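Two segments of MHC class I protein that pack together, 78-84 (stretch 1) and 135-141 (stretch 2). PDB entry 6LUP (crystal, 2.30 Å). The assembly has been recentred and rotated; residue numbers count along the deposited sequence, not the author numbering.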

# COMPACT_ATOMS: atom_id res chain seq x y z
N ILE A 78 -9.16 -4.95 -25.29
CA ILE A 78 -9.04 -3.81 -26.20
C ILE A 78 -7.57 -3.43 -26.41
O ILE A 78 -7.13 -3.25 -27.55
N LEU A 79 -6.82 -3.32 -25.32
CA LEU A 79 -5.43 -2.88 -25.38
C LEU A 79 -4.47 -3.94 -25.91
O LEU A 79 -3.43 -3.60 -26.49
N SER A 80 -4.82 -5.21 -25.73
CA SER A 80 -4.06 -6.31 -26.32
C SER A 80 -4.11 -6.23 -27.84
O SER A 80 -3.09 -6.41 -28.51
N LYS A 81 -5.30 -5.96 -28.37
CA LYS A 81 -5.50 -5.78 -29.80
C LYS A 81 -4.72 -4.57 -30.32
O LYS A 81 -4.13 -4.63 -31.40
N ARG A 82 -4.72 -3.49 -29.54
CA ARG A 82 -4.04 -2.25 -29.92
C ARG A 82 -2.52 -2.39 -29.94
O ARG A 82 -1.85 -1.76 -30.75
N THR A 83 -1.99 -3.22 -29.04
CA THR A 83 -0.55 -3.43 -28.94
C THR A 83 -0.13 -4.74 -29.62
O THR A 83 1.02 -5.18 -29.47
N ASN A 84 -1.05 -5.34 -30.36
CA ASN A 84 -0.85 -6.63 -31.04
C ASN A 84 -0.31 -7.72 -30.10
O ASN A 84 0.48 -8.57 -30.51
N THR A 135 1.30 5.61 -27.98
CA THR A 135 0.48 5.65 -29.20
C THR A 135 -0.86 4.94 -29.03
O THR A 135 -1.86 5.38 -29.61
N TRP A 136 -0.88 3.87 -28.24
CA TRP A 136 -2.10 3.09 -28.02
C TRP A 136 -3.10 3.77 -27.07
O TRP A 136 -4.15 3.20 -26.74
N GLY A 137 -2.76 4.98 -26.63
CA GLY A 137 -3.66 5.80 -25.83
C GLY A 137 -4.29 6.94 -26.62
O GLY A 137 -5.31 7.49 -26.21
N GLU A 138 -3.67 7.27 -27.75
CA GLU A 138 -4.08 8.41 -28.58
C GLU A 138 -5.52 8.33 -29.05
O GLU A 138 -6.24 9.34 -29.05
N ILE A 139 -5.96 7.14 -29.43
CA ILE A 139 -7.33 6.94 -29.90
C ILE A 139 -8.36 7.10 -28.77
O ILE A 139 -9.49 7.53 -29.02
N THR A 140 -7.96 6.77 -27.55
CA THR A 140 -8.79 6.99 -26.36
C THR A 140 -8.80 8.47 -25.97
O THR A 140 -9.86 9.02 -25.63
N LYS A 141 -7.63 9.10 -26.02
CA LYS A 141 -7.49 10.53 -25.71
C LYS A 141 -8.38 11.39 -26.59
O LYS A 141 -9.02 12.33 -26.11

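A single arginine does most of the joining here: Arg82, in the last helical turn of stretch 1, uses one nitrogen, NH1, to hold both a main-chain carbonyl and a threonine hydroxyl of the facing helix. NH1 donates to Trp136 O at 2.9 Å, with an N-H...O angle of 148°, and to Thr140 OG1 at 2.8 Å, with an angle of 157°. Two acceptors suit a nitrogen that carries two hydrogens, and both oxygens lie at the edge of the guanidinium, near its plane, where those hydrogens point.

The two helix axes approach to 10.4 Å and run at 125° to one another. Arg82 points its CA-to-CB bond toward stretch 2 and, after an m chi1, continues with chi2 and chi3 both t. At the root of this chain the backbones are closest, with Arg82 CA 6.0 Å from Trp136 CA, and the CB atoms of Arg82 and Trp136 lie 4.1 Å apart. From this close root the extended chain carries the guanidinium along to Trp136 O and Thr140 OG1.

Trp136 and Thr140 are four positions apart, about one helical turn, which brings the carbonyl of the first and the side chain of the second to the same guanidinium. Thr140, with chi1 m, points toward stretch 1 and is buried, and its hydroxyl is also hydrogen-bonded elsewhere in the structure. Arg82 NH2 likewise has a partner elsewhere. Between these residues in sequence, Ile139 contributes a van der Waals contact: its methyl CG2 sits over one face of the guanidinium, 3.3 Å from Arg82 CZ. The flat faces of this group offer no N-H hydrogens, so a methyl can cover one without competing with the polar partners at the edge. Chi1 of Ile139 is t and chi2 p; its CA-to-CB bond points toward stretch 1, although the end of the side chain leads away.

A second contact forms on the indole face. Thr83, the first residue to leave helical geometry, adopts chi1 p and directs its CA-to-CB bond toward stretch 2. Its OG1 donates to Leu79 O at 2.6 Å, back within its own stretch, while its methyl meets the tryptophan. Thr83 CG2 lies 3.5 Å from Trp136 CD2 and 3.6 Å from the centroid of the five-membered ring, only 18° off the ring normal, a CH-pi contact over the face. Threonine suits this site because its two branches differ in character: the hydroxyl satisfies a backbone carbonyl and the methyl packs on an aromatic surface. Trp136 meets it with chi1 p and chi2 near 91°.

Leu79, one turn before Thr83, adds a buried apolar flank. Its CA-to-CB bond points sideways, but the m, t rotamer brings CD2 to 4.0 Å from Trp136 O, the same carbonyl that accepts from Arg82. Gly137 touches nothing in stretch 1; a CB there would point away.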

# COMPACT_ATOMS: atom_id res chain seq x y z
CB ILE A 78 -9.86 -2.59 -25.72
CG1 ILE A 78 -11.36 -2.90 -25.80
CG2 ILE A 78 -9.55 -1.36 -26.56
CD1 ILE A 78 -12.24 -1.93 -25.03
CB LEU A 79 -4.97 -2.35 -24.02
CG LEU A 79 -5.61 -1.03 -23.56
CD1 LEU A 79 -5.09 -0.64 -22.18
CD2 LEU A 79 -5.38 0.10 -24.55
CB SER A 80 -4.60 -7.66 -25.84
OG SER A 80 -4.35 -7.85 -24.46
CB LYS A 81 -7.00 -5.63 -30.11
CG LYS A 81 -7.33 -5.71 -31.59
CD LYS A 81 -8.84 -5.69 -31.83
CE LYS A 81 -9.15 -5.72 -33.32
NZ LYS A 81 -10.61 -5.56 -33.58
CB ARG A 82 -4.43 -1.12 -28.97
CG ARG A 82 -5.83 -0.57 -29.18
CD ARG A 82 -5.99 0.74 -28.44
NE ARG A 82 -7.39 1.15 -28.36
CZ ARG A 82 -7.84 2.11 -27.54
NH1 ARG A 82 -7.00 2.76 -26.75
NH2 ARG A 82 -9.13 2.41 -27.54
CB THR A 83 -0.09 -3.43 -27.47
OG1 THR A 83 -0.94 -4.30 -26.70
CG2 THR A 83 -0.16 -2.04 -26.88
CB ASN A 84 0.03 -6.47 -32.29
CG ASN A 84 -0.67 -5.72 -33.41
OD1 ASN A 84 -1.75 -6.12 -33.86
ND2 ASN A 84 -0.05 -4.64 -33.88
CB THR A 135 1.23 5.04 -30.41
OG1 THR A 135 1.54 3.67 -30.15
CG2 THR A 135 2.51 5.82 -30.72
CB TRP A 136 -1.79 1.65 -27.60
CG TRP A 136 -0.81 1.50 -26.47
CD1 TRP A 136 -1.10 1.44 -25.13
CD2 TRP A 136 0.61 1.36 -26.57
NE1 TRP A 136 0.06 1.28 -24.40
CE2 TRP A 136 1.12 1.23 -25.26
CE3 TRP A 136 1.51 1.34 -27.65
CZ2 TRP A 136 2.49 1.09 -25.00
CZ3 TRP A 136 2.87 1.20 -27.39
CH2 TRP A 136 3.34 1.07 -26.07
CB GLU A 138 -3.14 8.56 -29.78
CG GLU A 138 -1.75 9.07 -29.41
CD GLU A 138 -0.82 9.17 -30.61
OE1 GLU A 138 -1.31 9.20 -31.76
OE2 GLU A 138 0.41 9.22 -30.38
CB ILE A 139 -7.48 5.60 -30.68
CG1 ILE A 139 -8.87 5.47 -31.31
CG2 ILE A 139 -7.15 4.40 -29.80
CD1 ILE A 139 -9.10 6.37 -32.50
CB THR A 140 -8.33 6.10 -25.18
OG1 THR A 140 -8.54 4.72 -25.51
CG2 THR A 140 -9.11 6.43 -23.91
CB LYS A 141 -6.02 10.96 -25.85
CG LYS A 141 -5.81 12.46 -25.74
CD LYS A 141 -4.37 12.86 -26.04
CE LYS A 141 -4.28 14.34 -26.42
NZ LYS A 141 -4.86 15.25 -25.40